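Local structure of transcriptional regulator (LacI family) (Clostridium acetobutylicum ATCC 824, 3G85) at residues 23-32 with 222-230. The protein probably regulates transcription by binding DNA, as a LacI-family member whose part modelled here is a periplasmic-binding-protein-like domain. Numbering follows the deposited sequence.
Sequences SVNIISRFLR and AIGMNDREY
Arg-29 lays its aliphatic stem over the backbone of 225-227, its CD 3.2 Å from Met-225 O. A bend at chi3 (71°) brings the guanidinium to the 224-226 backbone, where NH1 gives Met-225 O a weak but nearly straight hydrogen bond (3.3 Å, 170°), the oxygen lying at the group's edge near its plane. The stronger grip comes from helix 245-260 and strand 239-242: Glu-246 takes NE, and Asp-242 takes NH2. Asp-242 also pairs with Arg-228 NE, which sits 3.9 Å from Arg-29 NH2, so the shared carboxylate probably offsets the two like charges. Two alpha/beta lobes, as in periplasmic binding proteins, meet here: helix 27-40 of one faces the loop after strand 219-224 of the other, probably at the cleft between the lobes. Nearer the start of 23-32, Ile-26 crosses the Asn-226 side chain at about a right angle, its CG1 3.4 Å from OD1, while its CD1 rests 4.1 Å from Met-225 CB. Two waters bridge the segments, one between Ser-23 OG and, weakly, Asn-226 ND2, the other donating to Asn-25 O and accepting from Asp-227 N. Asp-227 divides its carboxylate: OD1 N-caps helix 228-232 through Glu-229 N (3.0 Å). Its OD2 forms a salt bridge with Arg-32 NH2 at 2.9 Å, the guanidinium and carboxylate planes steeply inclined.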
loop_
_atom_site.group_PDB
_atom_site.type_symbol
_atom_site.label_atom_id
_atom_site.label_comp_id
_atom_site.label_asym_id
_atom_site.label_seq_id
_atom_site.Cartn_x
_atom_site.Cartn_y
_atom_site.Cartn_z
ATOM N N SER A 23 -4.353 -4.375 -6.863
ATOM C CA SER A 23 -3.391 -5.265 -7.489
ATOM C C SER A 23 -3.499 -6.653 -6.849
ATOM O O SER A 23 -3.307 -6.794 -5.639
ATOM C CB SER A 23 -1.985 -4.705 -7.295
ATOM O OG SER A 23 -1.031 -5.624 -7.792
ATOM N N VAL A 24 -3.811 -7.670 -7.659
ATOM C CA VAL A 24 -4.125 -8.998 -7.101
ATOM C C VAL A 24 -2.957 -9.606 -6.357
ATOM O O VAL A 24 -3.154 -10.401 -5.437
ATOM C CB VAL A 24 -4.634 -10.042 -8.156
ATOM C CG1 VAL A 24 -5.904 -9.550 -8.823
ATOM C CG2 VAL A 24 -3.554 -10.359 -9.189
ATOM N N ASN A 25 -1.734 -9.240 -6.741
ATOM C CA ASN A 25 -0.556 -9.831 -6.095
ATOM C C ASN A 25 -0.417 -9.481 -4.627
ATOM O O ASN A 25 0.227 -10.215 -3.852
ATOM C CB ASN A 25 0.713 -9.432 -6.843
ATOM C CG ASN A 25 0.754 -10.041 -8.193
ATOM O OD1 ASN A 25 0.209 -9.484 -9.131
ATOM N ND2 ASN A 25 1.334 -11.213 -8.297
ATOM N N ILE A 26 -1.019 -8.362 -4.238
ATOM C CA ILE A 26 -0.907 -7.927 -2.856
ATOM C C ILE A 26 -1.610 -8.918 -1.905
ATOM O O ILE A 26 -1.292 -9.012 -0.708
ATOM C CB ILE A 26 -1.431 -6.480 -2.655
ATOM C CG1 ILE A 26 -0.626 -5.505 -3.514
ATOM C CG2 ILE A 26 -1.264 -6.070 -1.181
ATOM C CD1 ILE A 26 -1.228 -4.059 -3.627
ATOM N N ILE A 27 -2.534 -9.700 -2.459
ATOM C CA ILE A 27 -3.373 -10.551 -1.630
ATOM C C ILE A 27 -2.522 -11.595 -0.882
ATOM O O ILE A 27 -2.849 -11.974 0.226
ATOM C CB ILE A 27 -4.554 -11.136 -2.450
ATOM C CG1 ILE A 27 -5.800 -11.382 -1.556
ATOM C CG2 ILE A 27 -4.130 -12.328 -3.249
ATOM C CD1 ILE A 27 -5.790 -12.683 -0.823
ATOM N N SER A 28 -1.370 -11.953 -1.439
ATOM C CA SER A 28 -0.514 -12.927 -0.785
ATOM C C SER A 28 -0.040 -12.498 0.617
ATOM O O SER A 28 0.088 -13.326 1.514
ATOM C CB SER A 28 0.684 -13.270 -1.684
ATOM O OG SER A 28 1.517 -12.140 -1.853
ATOM N N ARG A 29 0.235 -11.209 0.792
ATOM C CA ARG A 29 0.696 -10.696 2.085
ATOM C C ARG A 29 -0.408 -10.704 3.114
ATOM O O ARG A 29 -0.176 -10.931 4.312
ATOM C CB ARG A 29 1.212 -9.263 1.907
ATOM C CG ARG A 29 2.409 -9.199 0.897
ATOM C CD ARG A 29 3.013 -7.809 0.928
ATOM N NE ARG A 29 3.740 -7.583 2.176
ATOM C CZ ARG A 29 4.416 -6.466 2.443
ATOM N NH1 ARG A 29 4.387 -5.466 1.565
ATOM N NH2 ARG A 29 5.060 -6.333 3.593
ATOM N N PHE A 30 -1.602 -10.391 2.655
ATOM C CA PHE A 30 -2.762 -10.446 3.536
ATOM C C PHE A 30 -3.006 -11.877 4.008
ATOM O O PHE A 30 -3.193 -12.137 5.203
ATOM C CB PHE A 30 -3.976 -9.973 2.774
ATOM C CG PHE A 30 -4.197 -8.516 2.858
ATOM C CD1 PHE A 30 -5.051 -8.002 3.828
ATOM C CD2 PHE A 30 -3.566 -7.658 1.956
ATOM C CE1 PHE A 30 -5.310 -6.606 3.907
ATOM C CE2 PHE A 30 -3.813 -6.249 2.016
ATOM C CZ PHE A 30 -4.680 -5.736 3.018
ATOM N N LEU A 31 -3.031 -12.796 3.056
ATOM C CA LEU A 31 -3.191 -14.216 3.378
ATOM C C LEU A 31 -2.057 -14.684 4.297
ATOM O O LEU A 31 -2.304 -15.337 5.305
ATOM C CB LEU A 31 -3.265 -15.040 2.084
ATOM C CG LEU A 31 -3.570 -16.532 2.264
ATOM C CD1 LEU A 31 -4.900 -16.656 3.002
ATOM C CD2 LEU A 31 -3.603 -17.270 0.927
ATOM N N ARG A 32 -0.814 -14.339 3.965
ATOM C CA ARG A 32 0.310 -14.746 4.810
ATOM C C ARG A 32 0.130 -14.216 6.211
ATOM O O ARG A 32 0.294 -14.962 7.173
ATOM C CB ARG A 32 1.655 -14.275 4.263
ATOM C CG ARG A 32 2.811 -14.915 4.997
ATOM C CD ARG A 32 4.174 -14.353 4.616
ATOM N NE ARG A 32 4.373 -14.221 3.172
ATOM C CZ ARG A 32 4.793 -15.176 2.349
ATOM N NH1 ARG A 32 5.048 -16.417 2.803
ATOM N NH2 ARG A 32 4.937 -14.887 1.048
ATOM N N ALA A 222 11.374 2.662 -3.680
ATOM C CA ALA A 222 10.020 2.300 -4.099
ATOM C C ALA A 222 9.174 2.052 -2.876
ATOM O O ALA A 222 9.686 1.691 -1.838
ATOM C CB ALA A 222 10.053 1.056 -4.938
ATOM N N ILE A 223 7.864 2.220 -3.018
ATOM C CA ILE A 223 6.915 1.830 -1.963
ATOM C C ILE A 223 6.683 0.318 -2.071
ATOM O O ILE A 223 6.347 -0.195 -3.145
ATOM C CB ILE A 223 5.572 2.582 -2.090
ATOM C CG1 ILE A 223 5.766 4.113 -1.954
ATOM C CG2 ILE A 223 4.519 2.017 -1.089
ATOM C CD1 ILE A 223 6.258 4.531 -0.540
ATOM N N GLY A 224 6.878 -0.388 -0.967
ATOM C CA GLY A 224 6.779 -1.857 -0.991
ATOM C C GLY A 224 5.355 -2.313 -0.786
ATOM O O GLY A 224 4.773 -2.103 0.282
HETATM N N MSE A 225 4.766 -2.901 -1.822
HETATM C CA MSE A 225 3.366 -3.334 -1.726
HETATM C C MSE A 225 3.273 -4.845 -1.813
HETATM O O MSE A 225 2.457 -5.455 -1.117
HETATM C CB MSE A 225 2.519 -2.697 -2.837
HETATM C CG MSE A 225 2.705 -1.201 -2.927
HETATM SE SE MSE A 225 1.264 -0.458 -4.024
HETATM C CE MSE A 225 1.451 1.344 -3.509
ATOM N N ASN A 226 4.067 -5.431 -2.715
ATOM C CA ASN A 226 4.106 -6.884 -2.872
ATOM C C ASN A 226 5.168 -7.495 -1.960
ATOM O O ASN A 226 5.895 -6.789 -1.249
ATOM C CB ASN A 226 4.345 -7.300 -4.343
ATOM C CG ASN A 226 3.170 -6.919 -5.264
ATOM O OD1 ASN A 226 2.013 -7.092 -4.926
ATOM N ND2 ASN A 226 3.488 -6.380 -6.428
ATOM N N ASP A 227 5.243 -8.815 -1.971
ATOM C CA ASP A 227 6.208 -9.579 -1.179
ATOM C C ASP A 227 7.629 -8.958 -1.156
ATOM O O ASP A 227 8.237 -8.761 -2.192
ATOM C CB ASP A 227 6.209 -11.000 -1.766
ATOM C CG ASP A 227 6.876 -12.018 -0.888
ATOM O OD1 ASP A 227 7.980 -11.747 -0.339
ATOM O OD2 ASP A 227 6.306 -13.146 -0.819
ATOM N N ARG A 228 8.125 -8.625 0.038
ATOM C CA ARG A 228 9.452 -8.018 0.244
ATOM C C ARG A 228 10.622 -8.768 -0.444
ATOM O O ARG A 228 11.659 -8.158 -0.773
ATOM C CB ARG A 228 9.764 -7.957 1.745
ATOM C CG ARG A 228 8.896 -6.986 2.568
ATOM C CD ARG A 228 9.422 -6.991 4.038
ATOM N NE ARG A 228 8.778 -5.930 4.811
ATOM C CZ ARG A 228 8.558 -5.952 6.137
ATOM N NH1 ARG A 228 8.936 -7.011 6.860
ATOM N NH2 ARG A 228 7.959 -4.913 6.732
ATOM N N GLU A 229 10.488 -10.077 -0.645
ATOM C CA GLU A 229 11.606 -10.821 -1.215
ATOM C C GLU A 229 11.946 -10.455 -2.676
ATOM O O GLU A 229 13.094 -10.646 -3.118
ATOM C CB GLU A 229 11.412 -12.346 -1.063
ATOM C CG GLU A 229 11.779 -12.801 0.349
ATOM C CD GLU A 229 11.887 -14.303 0.518
ATOM O OE1 GLU A 229 12.032 -15.045 -0.481
ATOM O OE2 GLU A 229 11.817 -14.731 1.688
ATOM N N TYR A 230 10.956 -9.987 -3.438
ATOM C CA TYR A 230 11.224 -9.632 -4.837
ATOM C C TYR A 230 12.225 -8.482 -4.930
ATOM O O TYR A 230 13.102 -8.461 -5.793
ATOM C CB TYR A 230 9.942 -9.317 -5.605
ATOM C CG TYR A 230 9.102 -10.529 -5.901
ATOM C CD1 TYR A 230 9.473 -11.440 -6.899
ATOM C CD2 TYR A 230 7.927 -10.765 -5.198
ATOM C CE1 TYR A 230 8.696 -12.574 -7.173
ATOM C CE2 TYR A 230 7.131 -11.904 -5.470
ATOM C CZ TYR A 230 7.525 -12.786 -6.456
ATOM O OH TYR A 230 6.762 -13.896 -6.720
HETATM O O HOH W 1 1.149 -4.600 -6.474
HETATM O O HOH W 2 3.110 -10.157 -3.421
#